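Local structure of geranyltranstransferase (IspA) (Helicobacter pylori, 3Q1O) at residues F48-N53 and P116-K121; A110-H115 and S249-H254; G230-V235 and T277-V282. The protein probably acts as a magnesium-dependent prenyltransferase of the FPP/GGPP synthase family, joining isoprenoid diphosphates into longer chains, and binds dimethylallyl diphosphate. All coordinates share one frame; numbering follows the deposited sequence. Where two conformers were deposited one is given.

In the fold
Contacts 1 and 2 touch, their centres 11 Å apart on the same side of the chain's centre. Met50 O of contact 1 takes a probable hydrogen bond of 2.7 Å from Arg113 NH1 of contact 2, and Thr117 N gives one of 3.1 Å to Ala110 O. Contact 2 reaches both dimethylallyl diphosphates and lies beside the magnesium site of Asp101 and Asp107. Contact 3 is 23 Å from contact 2, centre to centre, yet both touch the chain F ligand, Arg113 at the terminal phosphate, Phe233 at the other and Gln234 at the prenyl end. Contact 1, centred 29 Å from the centre of contact 3, lies outside the pocket's first shell, Met50's side chain about 8 Å from a ligand.

Contact 1: residues F48-N53 and P116-K121; sequences FEMVLN and PTLHAK
Glu49 and Met50, near the end of helix 43-52, meet the short helix 118-121 and the residues leading into it, which follow a small β-hairpin in the mainly helical isoprenoid synthase fold. The contact has a charged edge and an apolar centre. At the edge, Lys121 NZ donates to Glu49 OE2 at 2.8 Å, the hydrogen bond of a salt bridge. The ammonium group comes in over the carboxylate, 45° out of its plane, and the two long side chains cross at a slant. Both are stretched out, Lys121 with CG opposite its backbone nitrogen (chi1 -171°) and every later torsion extended, which carries NZ across the gap. The other carboxylate oxygen, OE1, is bonded to Tyr122 OH, so each oxygen of Glu49 has its own partner and the rotation of the group is probably fixed.

The apolar part lies deeper. Met50 CG packs at 4.2 Å against Leu118 CG, the two side chains sliding past each other in opposite directions. Leu118 then continues onto Ile99 of helix 80-101 and Ala127 and Ile130 of helix 124-143, so this leucine joins helix 43-52 to the core helices.

Backbone bonds start helix 118-121. Thr117 occupies its N-cap position, but the side chain makes no capping bond; OG1 turns back to Ala109 O. The Thr117 carbonyl oxygen accepts from both Ala120 N and Lys121 N, at 2.9 Å each, which winds the first turn.

Beyond Leu118, Met50 bends at chi2 and again at chi3 (146°), which carries its methyl end toward the end of strand 115-116 and the residue that follows it. There Met50 CE rests 3.4 Å from Pro116 O and 4.1 Å from Thr117 CA.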
# COMPACT_ATOMS: atom_id res chain seq x y z
N PHE A 48 10.35 -10.26 -4.79
CA PHE A 48 9.72 -10.44 -6.09
C PHE A 48 9.44 -11.90 -6.43
O PHE A 48 8.90 -12.21 -7.49
CB PHE A 48 10.58 -9.80 -7.18
CG PHE A 48 9.79 -9.17 -8.29
CD1 PHE A 48 8.89 -8.15 -8.02
CD2 PHE A 48 9.96 -9.59 -9.60
CE1 PHE A 48 8.16 -7.55 -9.04
CE2 PHE A 48 9.24 -9.00 -10.64
CZ PHE A 48 8.33 -7.98 -10.35
N GLU A 49 9.83 -12.79 -5.51
CA GLU A 49 9.71 -14.23 -5.71
C GLU A 49 8.30 -14.67 -6.12
O GLU A 49 8.16 -15.37 -7.14
CB GLU A 49 10.15 -14.97 -4.44
CG GLU A 49 10.38 -16.47 -4.62
CD GLU A 49 10.95 -17.13 -3.38
OE1 GLU A 49 11.82 -16.53 -2.72
OE2 GLU A 49 10.52 -18.26 -3.06
N MET A 50 7.28 -14.24 -5.37
CA MET A 50 5.89 -14.65 -5.64
C MET A 50 5.33 -14.16 -6.97
O MET A 50 4.49 -14.83 -7.58
CB MET A 50 4.93 -14.31 -4.49
CG MET A 50 4.55 -15.51 -3.62
SD MET A 50 3.64 -16.80 -4.52
CE MET A 50 4.27 -18.24 -3.68
N VAL A 51 5.80 -13.00 -7.42
CA VAL A 51 5.45 -12.47 -8.73
C VAL A 51 6.02 -13.37 -9.81
O VAL A 51 5.32 -13.76 -10.74
CB VAL A 51 5.98 -11.03 -8.93
CG1 VAL A 51 5.54 -10.47 -10.25
CG2 VAL A 51 5.51 -10.12 -7.80
N LEU A 52 7.30 -13.71 -9.66
CA LEU A 52 8.02 -14.53 -10.63
C LEU A 52 7.55 -15.98 -10.66
O LEU A 52 7.68 -16.63 -11.69
CB LEU A 52 9.52 -14.49 -10.35
CG LEU A 52 10.32 -13.22 -10.63
CD1 LEU A 52 11.78 -13.45 -10.28
CD2 LEU A 52 10.19 -12.77 -12.07
N ASN A 53 7.00 -16.46 -9.55
CA ASN A 53 6.61 -17.87 -9.40
C ASN A 53 5.60 -18.39 -10.40
O ASN A 53 5.60 -19.58 -10.72
CB ASN A 53 6.09 -18.13 -7.99
CG ASN A 53 7.21 -18.36 -6.99
OD1 ASN A 53 6.97 -18.40 -5.79
ND2 ASN A 53 8.44 -18.51 -7.49
N PRO A 116 6.29 -23.05 -2.89
CA PRO A 116 5.97 -22.78 -1.48
C PRO A 116 5.63 -21.31 -1.22
O PRO A 116 6.15 -20.43 -1.90
CB PRO A 116 7.26 -23.15 -0.74
CG PRO A 116 7.87 -24.18 -1.61
CD PRO A 116 7.60 -23.72 -3.01
N THR A 117 4.74 -21.08 -0.26
CA THR A 117 4.35 -19.73 0.13
C THR A 117 5.44 -19.11 1.00
O THR A 117 6.22 -19.82 1.64
CB THR A 117 3.02 -19.73 0.90
OG1 THR A 117 3.07 -20.71 1.93
CG2 THR A 117 1.86 -20.02 -0.05
N LEU A 118 5.48 -17.78 1.03
CA LEU A 118 6.56 -17.05 1.69
C LEU A 118 6.70 -17.38 3.17
O LEU A 118 7.81 -17.43 3.68
CB LEU A 118 6.42 -15.53 1.49
CG LEU A 118 6.54 -15.05 0.04
CD1 LEU A 118 6.39 -13.55 0.01
CD2 LEU A 118 7.87 -15.48 -0.61
N HIS A 119 5.58 -17.62 3.84
CA HIS A 119 5.60 -17.98 5.25
C HIS A 119 6.04 -19.44 5.50
O HIS A 119 6.50 -19.77 6.60
CB HIS A 119 4.25 -17.70 5.92
CG HIS A 119 3.13 -18.50 5.37
ND1 HIS A 119 2.62 -19.61 6.02
CD2 HIS A 119 2.41 -18.38 4.23
CE1 HIS A 119 1.64 -20.12 5.30
NE2 HIS A 119 1.49 -19.40 4.21
N ALA A 120 5.90 -20.29 4.49
CA ALA A 120 6.33 -21.69 4.60
C ALA A 120 7.82 -21.83 4.30
O ALA A 120 8.53 -22.54 5.01
CB ALA A 120 5.51 -22.59 3.69
N LYS A 121 8.28 -21.15 3.25
CA LYS A 121 9.69 -21.13 2.88
C LYS A 121 10.56 -20.32 3.84
O LYS A 121 11.65 -20.74 4.20
CB LYS A 121 9.86 -20.61 1.45
CG LYS A 121 11.27 -20.76 0.89
CD LYS A 121 11.31 -20.46 -0.59
CE LYS A 121 12.74 -20.25 -1.07
NZ LYS A 121 12.78 -19.87 -2.51

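Contact 2: residues A110-H115 and S249-H254; sequences ALRRNH and SGKTTH. With DMA (dimethylallyl diphosphate), chain G; DMA (dimethylallyl diphosphate), chain F.
O1B of the chain G dimethylallyl diphosphate is gripped from both segments, by Lys251 NZ at 2.8 Å and Arg112 NH1 at 3.1 Å. Arg112 and Lys251 run side by side, pointing the same way. The guanidinium presents its edge to the terminal phosphate, a second nitrogen, NH2, donating to O2B at 2.8 Å. Arg112 NE is salt-bridged to Asp102 and Lys251 NZ to Asp237, so carboxylates as well as phosphate probably balance these charges. The next arginine serves the other ligand: Arg113 turns its edge to the terminal phosphate of the chain F ligand, NE to O1B and NH2 to O3B. Its NH2 is also salt-bridged to Glu91, and NH1 turns to Met50 O and Thr95 OG1.

Backbone bonds join the two segments. Asn114 N, in a type I' turn, bonds Gly250 O at 2.8 Å, on a carbonyl lone pair. Thr252 N reaches Leu111 O from above the carbonyl plane. In return Thr252 OG1 accepts from Leu111 N at 2.9 Å and, weakly, from Ala110 N. Gly250, with positive phi, passes close to the Asn114 amide, whose OD1 is 3.4 Å from Gly250 CA, and a water bridges Arg113 N to Ser249 O.

Asp101, Asp102 and Asp107 make up the first aspartate-rich motif of this family, and the arginine pair follows a few residues later. The turn joins strand 111-112 to strand 115-116 and packs by Arg112 and Arg113 on helix 80-101, while the loop leaves helix 246-249 to run alongside strand 111-112.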
# COMPACT_ATOMS: atom_id res chain seq x y z
N ALA A 110 0.00 -23.61 2.03
CA ALA A 110 1.42 -23.92 1.94
C ALA A 110 1.96 -23.78 0.50
O ALA A 110 3.16 -23.65 0.30
CB ALA A 110 1.70 -25.32 2.49
N LEU A 111 1.06 -23.80 -0.47
CA LEU A 111 1.44 -23.74 -1.88
C LEU A 111 0.68 -22.65 -2.63
O LEU A 111 -0.52 -22.47 -2.43
CB LEU A 111 1.21 -25.10 -2.55
CG LEU A 111 1.69 -25.34 -3.99
CD1 LEU A 111 3.13 -25.85 -4.00
CD2 LEU A 111 0.78 -26.32 -4.70
N ARG A 112 1.39 -21.91 -3.48
CA ARG A 112 0.77 -21.05 -4.50
C ARG A 112 1.66 -20.90 -5.73
O ARG A 112 2.88 -20.76 -5.60
CB ARG A 112 0.38 -19.67 -3.98
CG ARG A 112 -0.61 -19.00 -4.93
CD ARG A 112 -1.06 -17.66 -4.49
NE ARG A 112 -2.10 -17.69 -3.47
CZ ARG A 112 -3.41 -17.79 -3.70
NH1 ARG A 112 -3.88 -17.92 -4.93
NH2 ARG A 112 -4.25 -17.76 -2.68
N ARG A 113 1.03 -20.92 -6.91
CA ARG A 113 1.69 -20.77 -8.21
C ARG A 113 2.79 -21.84 -8.39
O ARG A 113 3.89 -21.54 -8.89
CB ARG A 113 2.22 -19.33 -8.41
CG ARG A 113 1.13 -18.26 -8.43
CD ARG A 113 1.69 -16.84 -8.28
NE ARG A 113 0.70 -15.82 -8.65
CZ ARG A 113 0.96 -14.52 -8.85
NH1 ARG A 113 2.19 -14.04 -8.71
NH2 ARG A 113 -0.02 -13.70 -9.18
N ASN A 114 2.46 -23.06 -7.97
CA ASN A 114 3.33 -24.26 -7.97
C ASN A 114 4.64 -24.16 -7.16
O ASN A 114 5.62 -24.82 -7.47
CB ASN A 114 3.59 -24.76 -9.40
CG ASN A 114 2.33 -25.26 -10.08
OD1 ASN A 114 1.81 -26.33 -9.76
ND2 ASN A 114 1.82 -24.47 -11.02
N HIS A 115 4.61 -23.33 -6.12
CA HIS A 115 5.78 -23.03 -5.30
C HIS A 115 5.36 -22.85 -3.84
O HIS A 115 4.19 -22.56 -3.58
CB HIS A 115 6.46 -21.75 -5.81
CG HIS A 115 7.30 -21.96 -7.03
ND1 HIS A 115 6.80 -21.80 -8.31
CD2 HIS A 115 8.60 -22.30 -7.17
CE1 HIS A 115 7.76 -22.04 -9.18
NE2 HIS A 115 8.86 -22.35 -8.52
N SER A 249 -3.98 -26.76 -10.24
CA SER A 249 -4.33 -25.42 -9.76
C SER A 249 -3.11 -24.59 -9.37
O SER A 249 -3.16 -23.36 -9.43
CB SER A 249 -5.32 -25.49 -8.59
OG SER A 249 -4.68 -25.95 -7.40
N GLY A 250 -2.04 -25.26 -8.97
CA GLY A 250 -0.82 -24.58 -8.52
C GLY A 250 -0.86 -24.13 -7.07
O GLY A 250 0.11 -23.57 -6.57
N LYS A 251 -1.98 -24.39 -6.38
CA LYS A 251 -2.23 -23.85 -5.06
C LYS A 251 -2.96 -24.85 -4.17
O LYS A 251 -3.59 -25.78 -4.68
CB LYS A 251 -3.04 -22.55 -5.15
CG LYS A 251 -4.37 -22.67 -5.90
CD LYS A 251 -5.14 -21.37 -5.90
CE LYS A 251 -6.52 -21.55 -6.52
NZ LYS A 251 -7.17 -20.25 -6.83
N THR A 252 -2.87 -24.64 -2.86
CA THR A 252 -3.46 -25.52 -1.85
C THR A 252 -4.99 -25.60 -1.96
O THR A 252 -5.68 -24.58 -2.00
CB THR A 252 -3.06 -25.07 -0.41
OG1 THR A 252 -1.64 -24.92 -0.32
CG2 THR A 252 -3.52 -26.08 0.65
N THR A 253 -5.50 -26.84 -2.05
CA THR A 253 -6.92 -27.13 -1.94
C THR A 253 -7.36 -26.93 -0.49
O THR A 253 -6.86 -27.63 0.41
CB THR A 253 -7.24 -28.58 -2.39
OG1 THR A 253 -6.85 -28.76 -3.76
CG2 THR A 253 -8.73 -28.90 -2.23
N HIS A 254 -8.27 -25.98 -0.27
CA HIS A 254 -8.84 -25.67 1.04
C HIS A 254 -9.74 -26.81 1.52
O HIS A 254 -10.32 -27.51 0.69
CB HIS A 254 -9.65 -24.37 0.92
CG HIS A 254 -9.90 -23.67 2.22
ND1 HIS A 254 -9.09 -22.66 2.68
CD2 HIS A 254 -10.89 -23.82 3.13
CE1 HIS A 254 -9.55 -22.22 3.84
NE2 HIS A 254 -10.64 -22.91 4.14
C1 DMA G . -8.68 -14.71 -2.38
O1 DMA G . -9.89 -15.46 -2.47
C2 DMA G . -8.89 -13.24 -2.61
C3 DMA G . -7.85 -12.42 -2.82
C4 DMA G . -6.45 -12.93 -2.82
C5 DMA G . -8.10 -10.96 -3.04
PA DMA G . -9.70 -17.05 -2.32
O1A DMA G . -9.04 -17.28 -0.99
O2A DMA G . -11.00 -17.74 -2.65
O3A DMA G . -8.65 -17.31 -3.52
PB DMA G . -7.71 -18.61 -3.67
O1B DMA G . -6.91 -18.29 -4.91
O2B DMA G . -6.92 -18.67 -2.39
O3B DMA G . -8.68 -19.75 -3.86
C1 DMA F . -6.39 -15.92 -7.46
O1 DMA F . -6.20 -15.27 -8.72
C2 DMA F . -7.18 -14.84 -6.75
C3 DMA F . -8.52 -14.79 -6.80
C4 DMA F . -9.34 -15.83 -7.49
C5 DMA F . -9.21 -13.65 -6.10
PA DMA F . -5.75 -15.97 -10.08
O1A DMA F . -5.59 -14.88 -11.12
O2A DMA F . -6.67 -17.15 -10.34
O3A DMA F . -4.29 -16.54 -9.68
PB DMA F . -2.93 -16.14 -10.45
O1B DMA F . -1.92 -17.01 -9.74
O2B DMA F . -3.17 -16.47 -11.91
O3B DMA F . -2.77 -14.67 -10.20
O HOH W 1 -1.77 -21.06 -7.96

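Contact 3: residues G230-V235 and T277-V282; sequences GLCFQV and TLKTEV. With DMA (dimethylallyl diphosphate), chain F.
Helices 230-235 and 277-282 run antiparallel, at 151° between their directions, with axes 9.8 Å apart at closest approach and Cys232 and Leu278 nearest, 6.1 Å from CA to CA. No hydrogen bond crosses between them; the contact is carried by apolar groups. Leu278 fills its middle. Its CD2 lies 3.9 Å from Cys232 CA, down on the backbone of the facing helix, and the same methyl meets Leu231 CD2 at 4.1 Å and, a little farther off, Val235 CG2. The Leu231 and Leu278 side chains cross at about a right angle. Cys232 CB meets Leu278 CG, while Val282 CG2 closes on it from one turn farther along. With SG opposite the backbone nitrogen (chi1 -172°), the thiol reaches past Leu278 to Lys279, 3.9 Å from its CG; the bent lysine chain then leads its ammonium group away toward Gln276, to which it is weakly bonded.

Both helices belong to the helical bundle of the isoprenoid synthase fold. Helix 216-243 is an inner helix that carries, just beyond this point, Asp237, Asp238 and Asp241 of the second aspartate-rich motif. Helix 268-287 covers its outer side, and helix 294-308 touches Cys232, Lys279 and Val282.

The inner helix turns Phe233 and Gln234 toward the chain F dimethylallyl diphosphate. The Phe233 ring, stacked with Phe58, offers its edge to the phosphate next to the prenyl chain, with CZ 3.5 Å from O2A. Gln234 bends at chi2 (53°) and brings OE1 to 3.3 Å from ligand methyl C4. That oxygen is bonded to Thr196 OG1, and NE2 donates to Asp237 and Asp238, which probably fixes the rotation of the amide.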
# COMPACT_ATOMS: atom_id res chain seq x y z
N GLY A 230 -15.97 -10.46 -13.25
CA GLY A 230 -15.16 -10.74 -12.07
C GLY A 230 -15.87 -11.62 -11.07
O GLY A 230 -15.23 -12.45 -10.41
N LEU A 231 -17.19 -11.45 -10.95
CA LEU A 231 -18.03 -12.38 -10.20
C LEU A 231 -17.95 -13.78 -10.81
O LEU A 231 -17.75 -14.75 -10.09
CB LEU A 231 -19.48 -11.91 -10.13
CG LEU A 231 -20.49 -12.91 -9.53
CD1 LEU A 231 -20.21 -13.17 -8.04
CD2 LEU A 231 -21.91 -12.44 -9.73
N CYS A 232 -18.09 -13.86 -12.13
CA CYS A 232 -17.96 -15.11 -12.85
C CYS A 232 -16.60 -15.77 -12.64
O CYS A 232 -16.53 -16.99 -12.48
CB CYS A 232 -18.22 -14.90 -14.34
SG CYS A 232 -18.32 -16.42 -15.29
N PHE A 233 -15.54 -14.96 -12.63
CA PHE A 233 -14.18 -15.42 -12.37
C PHE A 233 -14.08 -16.15 -11.02
O PHE A 233 -13.53 -17.25 -10.95
CB PHE A 233 -13.20 -14.25 -12.43
CG PHE A 233 -11.75 -14.65 -12.35
CD1 PHE A 233 -11.06 -14.64 -11.13
CD2 PHE A 233 -11.06 -15.04 -13.49
CE1 PHE A 233 -9.73 -15.01 -11.06
CE2 PHE A 233 -9.72 -15.41 -13.43
CZ PHE A 233 -9.05 -15.39 -12.21
N GLN A 234 -14.64 -15.55 -9.97
CA GLN A 234 -14.60 -16.14 -8.63
C GLN A 234 -15.46 -17.39 -8.47
O GLN A 234 -15.10 -18.31 -7.74
CB GLN A 234 -14.97 -15.10 -7.57
CG GLN A 234 -14.73 -15.55 -6.13
CD GLN A 234 -13.33 -16.06 -5.87
OE1 GLN A 234 -12.35 -15.38 -6.18
NE2 GLN A 234 -13.23 -17.25 -5.28
N VAL A 235 -16.60 -17.42 -9.18
CA VAL A 235 -17.47 -18.59 -9.16
C VAL A 235 -16.75 -19.77 -9.80
O VAL A 235 -16.79 -20.89 -9.28
CB VAL A 235 -18.84 -18.31 -9.83
CG1 VAL A 235 -19.64 -19.58 -10.00
CG2 VAL A 235 -19.63 -17.31 -8.98
N THR A 277 -24.48 -20.18 -16.91
CA THR A 277 -25.39 -19.11 -17.32
C THR A 277 -24.77 -17.74 -17.10
O THR A 277 -25.09 -16.77 -17.81
CB THR A 277 -26.78 -19.21 -16.64
OG1 THR A 277 -26.65 -19.05 -15.22
CG2 THR A 277 -27.44 -20.55 -16.94
N LEU A 278 -23.89 -17.65 -16.10
CA LEU A 278 -23.11 -16.44 -15.90
C LEU A 278 -22.13 -16.21 -17.06
O LEU A 278 -22.02 -15.10 -17.57
CB LEU A 278 -22.39 -16.50 -14.56
CG LEU A 278 -22.17 -15.21 -13.78
CD1 LEU A 278 -23.42 -14.33 -13.76
CD2 LEU A 278 -21.77 -15.59 -12.36
N LYS A 279 -21.46 -17.28 -17.50
CA LYS A 279 -20.56 -17.25 -18.66
C LYS A 279 -21.26 -16.77 -19.92
O LYS A 279 -20.72 -15.96 -20.67
CB LYS A 279 -19.98 -18.64 -18.94
CG LYS A 279 -18.67 -18.96 -18.24
CD LYS A 279 -18.71 -20.39 -17.69
CE LYS A 279 -17.43 -21.16 -17.93
NZ LYS A 279 -17.57 -22.11 -19.06
N THR A 280 -22.48 -17.29 -20.13
CA THR A 280 -23.29 -17.00 -21.31
C THR A 280 -23.66 -15.52 -21.34
O THR A 280 -23.52 -14.87 -22.38
CB THR A 280 -24.56 -17.90 -21.36
OG1 THR A 280 -24.16 -19.27 -21.48
CG2 THR A 280 -25.47 -17.56 -22.53
N GLU A 281 -24.09 -14.98 -20.20
CA GLU A 281 -24.41 -13.56 -20.09
C GLU A 281 -23.20 -12.66 -20.34
O GLU A 281 -23.32 -11.62 -21.00
CB GLU A 281 -25.07 -13.24 -18.75
CG GLU A 281 -25.84 -11.92 -18.77
CD GLU A 281 -26.56 -11.62 -17.47
OE1 GLU A 281 -27.53 -12.33 -17.13
OE2 GLU A 281 -26.16 -10.65 -16.79
N VAL A 282 -22.04 -13.06 -19.81
CA VAL A 282 -20.78 -12.32 -19.99
C VAL A 282 -20.43 -12.18 -21.47
O VAL A 282 -20.18 -11.07 -21.95
CB VAL A 282 -19.61 -12.95 -19.17
CG1 VAL A 282 -18.26 -12.44 -19.63
CG2 VAL A 282 -19.78 -12.66 -17.69
C1 DMA F . -6.39 -15.92 -7.46
O1 DMA F . -6.20 -15.27 -8.72
C2 DMA F . -7.18 -14.84 -6.75
C3 DMA F . -8.52 -14.79 -6.80
C4 DMA F . -9.34 -15.83 -7.49
C5 DMA F . -9.21 -13.65 -6.10
PA DMA F . -5.75 -15.97 -10.08
O1A DMA F . -5.59 -14.88 -11.12
O2A DMA F . -6.67 -17.15 -10.34
O3A DMA F . -4.29 -16.54 -9.68
PB DMA F . -2.93 -16.14 -10.45
O1B DMA F . -1.92 -17.01 -9.74
O2B DMA F . -3.17 -16.47 -11.91
O3B DMA F . -2.77 -14.67 -10.20